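Local structure of endoglucanase CEL5A (Eubacterium cellulosolvens, 4AFM) at residues A[55-60]-A[110-115]. The protein forms a non-catalytic carbohydrate-binding module of a family 5 endoglucanase, probably recognising xyloglucan. Sequence-based numbering, arbitrary orientation. Where two conformers were deposited one is given.
Sequences DIVLIF and KPLPSA
The flat groups that meet between V57 and K110, and between D55 and L112, are peptide units, joined N-H to carbonyl oxygen. V57 N to K110 O (2.9 Å) and K110 N to V57 O (3.0 Å) make an antiparallel hydrogen-bonded pair. L112 N lies 2.8 Å from D55 O as the chain leaves the strand. P111 faces I56 in the non-hydrogen-bonded position between, where the partner strand asks for no amide hydrogen, so a proline fits.

Beta-branched V57 suits an extended strand. V57 CG1, anti to the carbonyl carbon (chi1 -62°), meets L112 CD2 at 4.0 Å, the two side chains crossing at about a right angle, while V57 CG2 lies 4.1 Å from K110 CB. L112 also reaches D55, CD1 to CB 3.9 Å. Lysine offers both an apolar stem, K110 CD lying against CG1 of I59 in one of its two conformers, and a charged end, gripped by S26, Y106 and the W24 carbonyl and in cation-pi contact with W24.

These two strands are the central pair of a four-stranded antiparallel sheet, between strands 28-30 and 71-75; I59 and K110 touch W72, whereas L58 and F60 pack on I92 of helix 89-96.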
loop_
_atom_site.group_PDB
_atom_site.type_symbol
_atom_site.label_atom_id
_atom_site.label_comp_id
_atom_site.label_asym_id
_atom_site.label_seq_id
_atom_site.Cartn_x
_atom_site.Cartn_y
_atom_site.Cartn_z
ATOM N N ASP A 55 15.877 -13.382 -7.452
ATOM C CA ASP A 55 14.609 -14.096 -7.647
ATOM C C ASP A 55 13.550 -13.606 -6.685
ATOM O O ASP A 55 13.880 -13.028 -5.637
ATOM C CB ASP A 55 14.846 -15.600 -7.580
ATOM C CG ASP A 55 15.622 -16.090 -8.849
ATOM O OD1 ASP A 55 15.218 -15.793 -9.951
ATOM O OD2 ASP A 55 16.759 -16.631 -8.508
ATOM N N ILE A 56 12.308 -13.749 -7.060
ATOM C CA ILE A 56 11.187 -13.106 -6.404
ATOM C C ILE A 56 10.203 -14.132 -5.955
ATOM O O ILE A 56 9.935 -15.159 -6.619
ATOM C CB ILE A 56 10.558 -12.056 -7.338
ATOM C CG1 ILE A 56 9.586 -11.133 -6.581
ATOM C CG2 ILE A 56 9.890 -12.710 -8.544
ATOM C CD1 ILE A 56 9.148 -9.959 -7.419
ATOM N N VAL A 57 9.552 -13.905 -4.817
ATOM C CA VAL A 57 8.397 -14.707 -4.363
ATOM C C VAL A 57 7.267 -13.794 -3.932
ATOM O O VAL A 57 7.473 -12.656 -3.521
ATOM C CB VAL A 57 8.744 -15.733 -3.251
ATOM C CG1 VAL A 57 9.746 -16.750 -3.758
ATOM C CG2 VAL A 57 9.294 -15.014 -2.030
ATOM N N LEU A 58 6.073 -14.357 -3.941
ATOM C CA LEU A 58 4.860 -13.730 -3.436
ATOM C C LEU A 58 4.424 -14.552 -2.255
ATOM O O LEU A 58 4.391 -15.821 -2.307
ATOM C CB LEU A 58 3.780 -13.704 -4.524
ATOM C CG LEU A 58 2.421 -13.132 -4.085
ATOM C CD1 LEU A 58 2.544 -11.649 -3.778
ATOM C CD2 LEU A 58 1.434 -13.377 -5.264
ATOM N N ILE A 59 4.052 -13.945 -1.152
ATOM C CA ILE A 59 3.623 -14.572 0.146
ATOM C C ILE A 59 2.159 -14.223 0.331
ATOM O O ILE A 59 1.878 -12.987 0.404
ATOM C CB ILE A 59 4.437 -14.036 1.387
ATOM C CG1 ILE A 59 5.948 -14.066 1.188
ATOM C CG2 ILE A 59 4.001 -14.761 2.644
ATOM C CD1 ILE A 59 6.527 -15.413 0.812
ATOM N N PHE A 60 1.248 -15.154 0.508
ATOM C CA PHE A 60 -0.066 -14.923 1.138
ATOM C C PHE A 60 -0.020 -15.608 2.459
ATOM O O PHE A 60 0.325 -16.857 2.475
ATOM C CB PHE A 60 -1.200 -15.470 0.282
ATOM C CG PHE A 60 -1.730 -14.517 -0.760
ATOM C CD1 PHE A 60 -0.869 -13.761 -1.611
ATOM C CD2 PHE A 60 -3.076 -14.368 -0.870
ATOM C CE1 PHE A 60 -1.458 -12.910 -2.566
ATOM C CE2 PHE A 60 -3.620 -13.511 -1.873
ATOM C CZ PHE A 60 -2.810 -12.757 -2.655
ATOM N N LYS A 110 8.689 -10.478 -1.898
ATOM C CA LYS A 110 9.996 -10.531 -1.214
ATOM C C LYS A 110 11.048 -11.076 -2.175
ATOM O O LYS A 110 10.759 -11.865 -3.082
ATOM C CB LYS A 110 9.987 -11.484 -0.026
ATOM C CG LYS A 110 8.991 -11.016 1.098
ATOM C CD LYS A 110 9.212 -11.935 2.323
ATOM C CE LYS A 110 8.282 -11.642 3.516
ATOM N NZ LYS A 110 8.681 -10.354 4.134
ATOM N N PRO A 111 12.307 -10.690 -1.974
ATOM C CA PRO A 111 13.425 -11.281 -2.736
ATOM C C PRO A 111 13.960 -12.494 -2.065
ATOM O O PRO A 111 13.951 -12.657 -0.849
ATOM C CB PRO A 111 14.493 -10.111 -2.641
ATOM C CG PRO A 111 14.272 -9.588 -1.224
ATOM C CD PRO A 111 12.768 -9.634 -1.014
ATOM N N LEU A 112 14.594 -13.324 -2.909
ATOM C CA LEU A 112 15.546 -14.327 -2.411
ATOM C C LEU A 112 16.918 -13.662 -2.314
ATOM O O LEU A 112 17.170 -12.608 -2.935
ATOM C CB LEU A 112 15.541 -15.574 -3.309
ATOM C CG LEU A 112 14.175 -16.249 -3.458
ATOM C CD1 LEU A 112 14.296 -17.560 -4.297
ATOM C CD2 LEU A 112 13.426 -16.443 -2.205
ATOM N N PRO A 113 17.854 -14.284 -1.607
ATOM C CA PRO A 113 19.180 -13.633 -1.429
ATOM C C PRO A 113 19.865 -13.414 -2.739
ATOM O O PRO A 113 19.777 -14.123 -3.709
ATOM C CB PRO A 113 19.983 -14.689 -0.597
ATOM C CG PRO A 113 18.875 -15.347 0.243
ATOM C CD PRO A 113 17.722 -15.492 -0.769
ATOM N N SER A 114 20.578 -12.268 -2.769
ATOM C CA SER A 114 21.414 -11.876 -3.934
ATOM C C SER A 114 22.478 -10.921 -3.496
ATOM O O SER A 114 22.397 -10.302 -2.431
ATOM C CB SER A 114 20.508 -11.176 -4.985
ATOM O OG SER A 114 20.132 -9.868 -4.539
ATOM N N ALA A 115 23.495 -10.807 -4.356
ATOM C CA ALA A 115 24.582 -9.871 -4.034
ATOM C C ALA A 115 24.210 -8.399 -4.246
ATOM O O ALA A 115 24.741 -7.553 -3.534
ATOM C CB ALA A 115 25.789 -10.218 -4.959
HETATM O O HOH W 1 18.096 -14.390 -5.950
#